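Local coordinates for hypothetical protein Atu1826 (Agrobacterium tumefaciens, PDB 2I3D), which is of unknown function but is a putative hydrolase with the alpha/beta hydrolase fold, at residues H56-G61 and N157-S162; I135-L140 and F149-P154. All blocks are in the same frame, centred on the assembly; numbering follows the deposited sequence. Where two conformers were deposited one is given.

How the contacts relate
Contact 2 is buried in the core, about 5 Å from the centre of the chain, while contact 1 joins two loops farther out, at about 13 Å; their own centres lie about 11 Å apart. The chain runs on from strand 149-152 of contact 2 into loop 157-162 of contact 1, and F161 joins them: its CZ packs 3.9 Å from P154 CB, and its CE1 lies 4.0 Å from M137 SE in one of two conformers. H56 of contact 1 and S151 of contact 2 both come near, without touching, the probable nucleophile elbow at S130. Contact 2 packs helix 131-142 onto strand 146-152, and contact 1 bridges loops beside the probable active site.

Contact 1. Residues H56-G61 and N157-S162; sequences HPQFGG and NTYDFS
Y159 reaches across from loop 157-162 and sets its hydroxyl against the imidazole of H56. Starting at CB, which already heads for residues 56-61, the chain places CG opposite its own carbonyl carbon (chi1 -63°), and this sends the ring out between the loops. T158 CG2 sits over one face of that ring, 3.8 Å above its plane and shifted toward the rim. Beyond the segments, W134 stacks on the tyrosine and F131 meets it edge-to-face, so the ring is flanked by aromatic neighbours. At the tip, OH lies 3.6 Å from H56 CD2, a plain van der Waals touch with the two side chains crossing at about a right angle. The polar link is indirect. One water lies in the plane of the tyrosine ring, 3.0 Å from Y159 OH, and accepts a hydrogen bond from Q58 NE2 at 2.9 Å; the same water sits at the edge of the F59 ring.

H56 is fixed in turn by its own loop. Its ND1 takes the backbone N-H of Q58 at 2.9 Å, nearly straight (167°) and almost in the ring plane, while P57 CD lies against one face and Q58 NE2 stands farther off on the other. Two backbone N-H groups, of F59 and G61, grip H56 O from opposite faces of its plane.

These loops follow strands 49-53 and 146-152, which run parallel in the sheet. Loops at the C-terminal ends of such strands line the active site in alpha/beta hydrolases, and H56 lies close to the probable Ser-His-Asp triad.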
loop_
_atom_site.group_PDB
_atom_site.type_symbol
_atom_site.label_atom_id
_atom_site.label_comp_id
_atom_site.label_asym_id
_atom_site.label_seq_id
_atom_site.Cartn_x
_atom_site.Cartn_y
_atom_site.Cartn_z
ATOM N N HIS B 56 -0.153 7.265 -8.409
ATOM C CA HIS B 56 -1.452 7.580 -9.019
ATOM C C HIS B 56 -2.557 6.749 -8.334
ATOM O O HIS B 56 -2.315 5.608 -7.915
ATOM C CB HIS B 56 -1.383 7.211 -10.490
ATOM C CG HIS B 56 -2.494 7.760 -11.311
ATOM N ND1 HIS B 56 -3.754 7.196 -11.329
ATOM C CD2 HIS B 56 -2.511 8.777 -12.205
ATOM C CE1 HIS B 56 -4.510 7.871 -12.186
ATOM N NE2 HIS B 56 -3.779 8.838 -12.722
ATOM N N PRO B 57 -3.774 7.304 -8.224
ATOM C CA PRO B 57 -4.860 6.463 -7.653
ATOM C C PRO B 57 -5.170 5.160 -8.407
ATOM O O PRO B 57 -5.738 4.214 -7.799
ATOM C CB PRO B 57 -6.076 7.393 -7.635
ATOM C CG PRO B 57 -5.753 8.512 -8.613
ATOM C CD PRO B 57 -4.214 8.683 -8.518
ATOM N N GLN B 58 -4.798 5.053 -9.677
ATOM C CA GLN B 58 -5.069 3.800 -10.395
ATOM C C GLN B 58 -4.260 2.640 -9.795
ATOM O O GLN B 58 -4.643 1.456 -9.931
ATOM C CB GLN B 58 -4.811 3.940 -11.890
ATOM C CG GLN B 58 -3.331 3.859 -12.301
ATOM C CD GLN B 58 -3.124 4.226 -13.758
ATOM O OE1 GLN B 58 -4.048 4.094 -14.574
ATOM N NE2 GLN B 58 -1.913 4.704 -14.101
ATOM N N PHE B 59 -3.128 2.967 -9.173
ATOM C CA PHE B 59 -2.281 1.946 -8.517
ATOM C C PHE B 59 -2.451 2.007 -7.015
ATOM O O PHE B 59 -1.587 1.555 -6.265
ATOM C CB PHE B 59 -0.804 2.105 -8.922
ATOM C CG PHE B 59 -0.545 1.791 -10.361
ATOM C CD1 PHE B 59 -0.780 0.503 -10.854
ATOM C CD2 PHE B 59 -0.108 2.775 -11.244
ATOM C CE1 PHE B 59 -0.542 0.183 -12.196
ATOM C CE2 PHE B 59 0.113 2.464 -12.616
ATOM C CZ PHE B 59 -0.107 1.168 -13.082
ATOM N N GLY B 60 -3.563 2.591 -6.588
ATOM C CA GLY B 60 -3.903 2.655 -5.174
ATOM C C GLY B 60 -3.076 3.677 -4.383
ATOM O O GLY B 60 -2.922 3.536 -3.171
ATOM N N GLY B 61 -2.567 4.717 -5.061
ATOM C CA GLY B 61 -1.713 5.720 -4.393
ATOM C C GLY B 61 -2.475 6.574 -3.373
ATOM O O GLY B 61 -3.520 7.160 -3.708
ATOM N N ASN B 157 8.258 5.570 -19.631
ATOM C CA ASN B 157 7.511 5.108 -20.786
ATOM C C ASN B 157 6.071 5.648 -20.781
ATOM O O ASN B 157 5.421 5.635 -21.814
ATOM C CB ASN B 157 7.504 3.545 -20.845
ATOM C CG ASN B 157 6.940 2.877 -19.559
ATOM O OD1 ASN B 157 7.011 3.431 -18.471
ATOM N ND2 ASN B 157 6.325 1.667 -19.718
ATOM N N THR B 158 5.587 6.107 -19.615
ATOM C CA THR B 158 4.196 6.582 -19.458
ATOM C C THR B 158 4.109 8.098 -19.281
ATOM O O THR B 158 3.124 8.739 -19.730
ATOM C CB THR B 158 3.575 5.921 -18.187
ATOM O OG1 THR B 158 3.690 4.496 -18.286
ATOM C CG2 THR B 158 2.114 6.366 -17.994
ATOM N N TYR B 159 5.096 8.657 -18.580
ATOM C CA TYR B 159 5.148 10.102 -18.308
ATOM C C TYR B 159 6.449 10.621 -18.892
ATOM O O TYR B 159 7.454 9.890 -18.941
ATOM C CB TYR B 159 5.087 10.394 -16.806
ATOM C CG TYR B 159 3.768 9.919 -16.227
ATOM C CD1 TYR B 159 2.566 10.549 -16.575
ATOM C CD2 TYR B 159 3.711 8.868 -15.325
ATOM C CE1 TYR B 159 1.363 10.145 -16.059
ATOM C CE2 TYR B 159 2.472 8.435 -14.806
ATOM C CZ TYR B 159 1.320 9.068 -15.205
ATOM O OH TYR B 159 0.118 8.660 -14.672
ATOM N N ASP B 160 6.405 11.871 -19.326
ATOM C CA ASP B 160 7.514 12.519 -20.015
ATOM C C ASP B 160 8.540 13.085 -19.011
ATOM O O ASP B 160 8.277 14.058 -18.317
ATOM C CB ASP B 160 6.921 13.636 -20.888
ATOM C CG ASP B 160 7.974 14.432 -21.640
ATOM O OD1 ASP B 160 9.131 13.933 -21.788
ATOM O OD2 ASP B 160 7.614 15.557 -22.096
ATOM N N PHE B 161 9.743 12.518 -18.981
ATOM C CA PHE B 161 10.813 13.060 -18.095
ATOM C C PHE B 161 11.816 13.979 -18.810
ATOM O O PHE B 161 12.888 14.278 -18.267
ATOM C CB PHE B 161 11.581 11.891 -17.447
ATOM C CG PHE B 161 10.825 11.240 -16.323
ATOM C CD1 PHE B 161 11.204 11.436 -15.010
ATOM C CD2 PHE B 161 9.766 10.376 -16.607
ATOM C CE1 PHE B 161 10.495 10.823 -13.948
ATOM C CE2 PHE B 161 9.039 9.697 -15.582
ATOM C CZ PHE B 161 9.420 9.925 -14.227
ATOM N N SER B 162 11.498 14.371 -20.045
ATOM C CA SER B 162 12.511 14.999 -20.857
ATOM C C SER B 162 12.727 16.456 -20.394
ATOM O O SER B 162 13.697 17.083 -20.826
ATOM C CB SER B 162 12.194 14.879 -22.348
ATOM O OG SER B 162 11.229 15.787 -22.651
HETATM O O HOH W 1 0.416 6.123 -13.036
#

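Contact 2. Residues I135-L140 and F149-P154; sequences IGMQLL and FMSIAP
Strand 124-129, helix 131-142 and strand 146-152 form a beta-alpha-beta crossover, and M137 and L140 of the helix pack here on F149 and S151 of the unit's second strand. The short segments run nearly antiparallel, at 156°, with their axes 9.0 Å apart at closest approach. M137 is a selenomethionine modelled in two conformers, so its details hold for the one described. Its chain bends at chi3 (82°), turning the methyl over one face of the F149 ring: CE lies 3.8 Å from the ring centroid, a CH-pi contact, and 3.5 Å from F149 CZ. SE stands obliquely to the same ring, 4.9 Å from its centroid, which makes this a Met-aromatic contact as well. Beside it, M137 SE touches S151 OG at 3.3 Å. F149 meets the helix from the crowded position between its backbone N and carbonyl carbon. L140 adds a second apolar touch, CD2 to F149 CD2 at 3.6 Å, coming at the ring obliquely.

All four of these side chains are buried. Within the sheet, F149 and S151 bond through their backbones to strand 171-176, and M150 bonds to strand 124-129. M150 leaves its backbone away from this helix; its side chain touches L71, L74 and F75 of helix 66-77, while I135 and L139 rest against helix 101-117. Strand 146-152 is thus packed between helices on both faces of the sheet.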
loop_
_atom_site.group_PDB
_atom_site.type_symbol
_atom_site.label_atom_id
_atom_site.label_comp_id
_atom_site.label_asym_id
_atom_site.label_seq_id
_atom_site.Cartn_x
_atom_site.Cartn_y
_atom_site.Cartn_z
ATOM N N ILE B 135 6.101 13.691 -10.538
ATOM C CA ILE B 135 5.856 14.996 -9.903
ATOM C C ILE B 135 7.084 15.499 -9.101
ATOM O O ILE B 135 7.471 16.681 -9.193
ATOM C CB ILE B 135 4.606 14.963 -9.007
ATOM C CG1 ILE B 135 3.375 14.441 -9.797
ATOM C CG2 ILE B 135 4.378 16.371 -8.342
ATOM C CD1 ILE B 135 2.904 15.420 -10.917
ATOM N N GLY B 136 7.743 14.595 -8.355
ATOM C CA GLY B 136 8.886 14.996 -7.567
ATOM C C GLY B 136 10.023 15.574 -8.398
ATOM O O GLY B 136 10.647 16.587 -8.023
HETATM N N MSE B 137 10.300 14.935 -9.524
HETATM C CA MSE B 137 11.408 15.418 -10.355
HETATM C C MSE B 137 11.040 16.746 -11.039
HETATM O O MSE B 137 11.929 17.571 -11.304
HETATM C CB MSE B 137 11.941 14.338 -11.307
HETATM C CG MSE B 137 12.506 13.128 -10.531
HETATM SE SE MSE B 137 13.568 11.898 -11.568
HETATM C CE MSE B 137 15.264 12.890 -11.500
ATOM N N GLN B 138 9.744 16.955 -11.310
ATOM C CA GLN B 138 9.311 18.235 -11.850
ATOM C C GLN B 138 9.495 19.314 -10.759
ATOM O O GLN B 138 9.921 20.452 -11.038
ATOM C CB GLN B 138 7.855 18.163 -12.285
ATOM C CG GLN B 138 7.650 17.315 -13.541
ATOM C CD GLN B 138 6.175 17.271 -13.934
ATOM O OE1 GLN B 138 5.608 18.283 -14.396
ATOM N NE2 GLN B 138 5.535 16.112 -13.692
ATOM N N LEU B 139 9.190 18.972 -9.511
ATOM C CA LEU B 139 9.341 19.972 -8.441
ATOM C C LEU B 139 10.839 20.312 -8.266
ATOM O O LEU B 139 11.222 21.482 -8.124
ATOM C CB LEU B 139 8.741 19.450 -7.143
ATOM C CG LEU B 139 8.759 20.428 -5.960
ATOM C CD1 LEU B 139 7.803 21.608 -6.233
ATOM C CD2 LEU B 139 8.376 19.677 -4.683
ATOM N N LEU B 140 11.680 19.274 -8.305
ATOM C CA LEU B 140 13.133 19.417 -8.255
ATOM C C LEU B 140 13.622 20.412 -9.302
ATOM O O LEU B 140 14.396 21.327 -9.006
ATOM C CB LEU B 140 13.747 18.035 -8.546
ATOM C CG LEU B 140 15.268 17.949 -8.788
ATOM C CD1 LEU B 140 15.968 18.167 -7.480
ATOM C CD2 LEU B 140 15.665 16.617 -9.370
ATOM N N PHE B 149 17.168 13.929 -4.311
ATOM C CA PHE B 149 15.883 13.291 -4.549
ATOM C C PHE B 149 16.015 11.780 -4.469
ATOM O O PHE B 149 17.128 11.238 -4.607
ATOM C CB PHE B 149 15.333 13.651 -5.945
ATOM C CG PHE B 149 16.201 13.120 -7.096
ATOM C CD1 PHE B 149 16.017 11.836 -7.608
ATOM C CD2 PHE B 149 17.233 13.907 -7.640
ATOM C CE1 PHE B 149 16.820 11.345 -8.649
ATOM C CE2 PHE B 149 18.017 13.431 -8.680
ATOM C CZ PHE B 149 17.824 12.137 -9.177
HETATM N N MSE B 150 14.862 11.131 -4.256
HETATM C CA MSE B 150 14.731 9.703 -4.446
HETATM C C MSE B 150 13.545 9.517 -5.376
HETATM O O MSE B 150 12.462 10.130 -5.131
HETATM C CB MSE B 150 14.434 9.029 -3.117
HETATM C CG MSE B 150 15.579 9.121 -2.153
HETATM SE SE MSE B 150 15.043 8.131 -0.548
HETATM C CE MSE B 150 16.638 8.572 0.480
ATOM N N SER B 151 13.732 8.705 -6.424
ATOM C CA SER B 151 12.646 8.395 -7.374
ATOM C C SER B 151 12.512 6.892 -7.393
ATOM O O SER B 151 13.377 6.204 -7.938
ATOM C CB SER B 151 12.951 8.913 -8.772
ATOM O OG SER B 151 12.804 10.296 -8.797
ATOM N N ILE B 152 11.443 6.400 -6.771
ATOM C CA ILE B 152 11.184 4.982 -6.621
ATOM C C ILE B 152 10.202 4.589 -7.753
ATOM O O ILE B 152 9.097 5.148 -7.857
ATOM C CB ILE B 152 10.555 4.669 -5.274
ATOM C CG1 ILE B 152 11.546 4.999 -4.152
ATOM C CG2 ILE B 152 10.216 3.187 -5.231
ATOM C CD1 ILE B 152 11.798 6.493 -3.827
ATOM N N ALA B 153 10.627 3.656 -8.594
ATOM C CA ALA B 153 9.764 3.139 -9.687
ATOM C C ALA B 153 9.249 4.231 -10.636
ATOM O O ALA B 153 8.050 4.289 -10.900
ATOM C CB ALA B 153 8.537 2.329 -9.145
ATOM N N PRO B 154 10.142 5.046 -11.197
ATOM C CA PRO B 154 9.678 6.073 -12.149
ATOM C C PRO B 154 9.155 5.413 -13.457
ATOM O O PRO B 154 9.545 4.258 -13.752
ATOM C CB PRO B 154 10.957 6.872 -12.414
ATOM C CG PRO B 154 12.063 5.839 -12.351
ATOM C CD PRO B 154 11.615 4.940 -11.150
#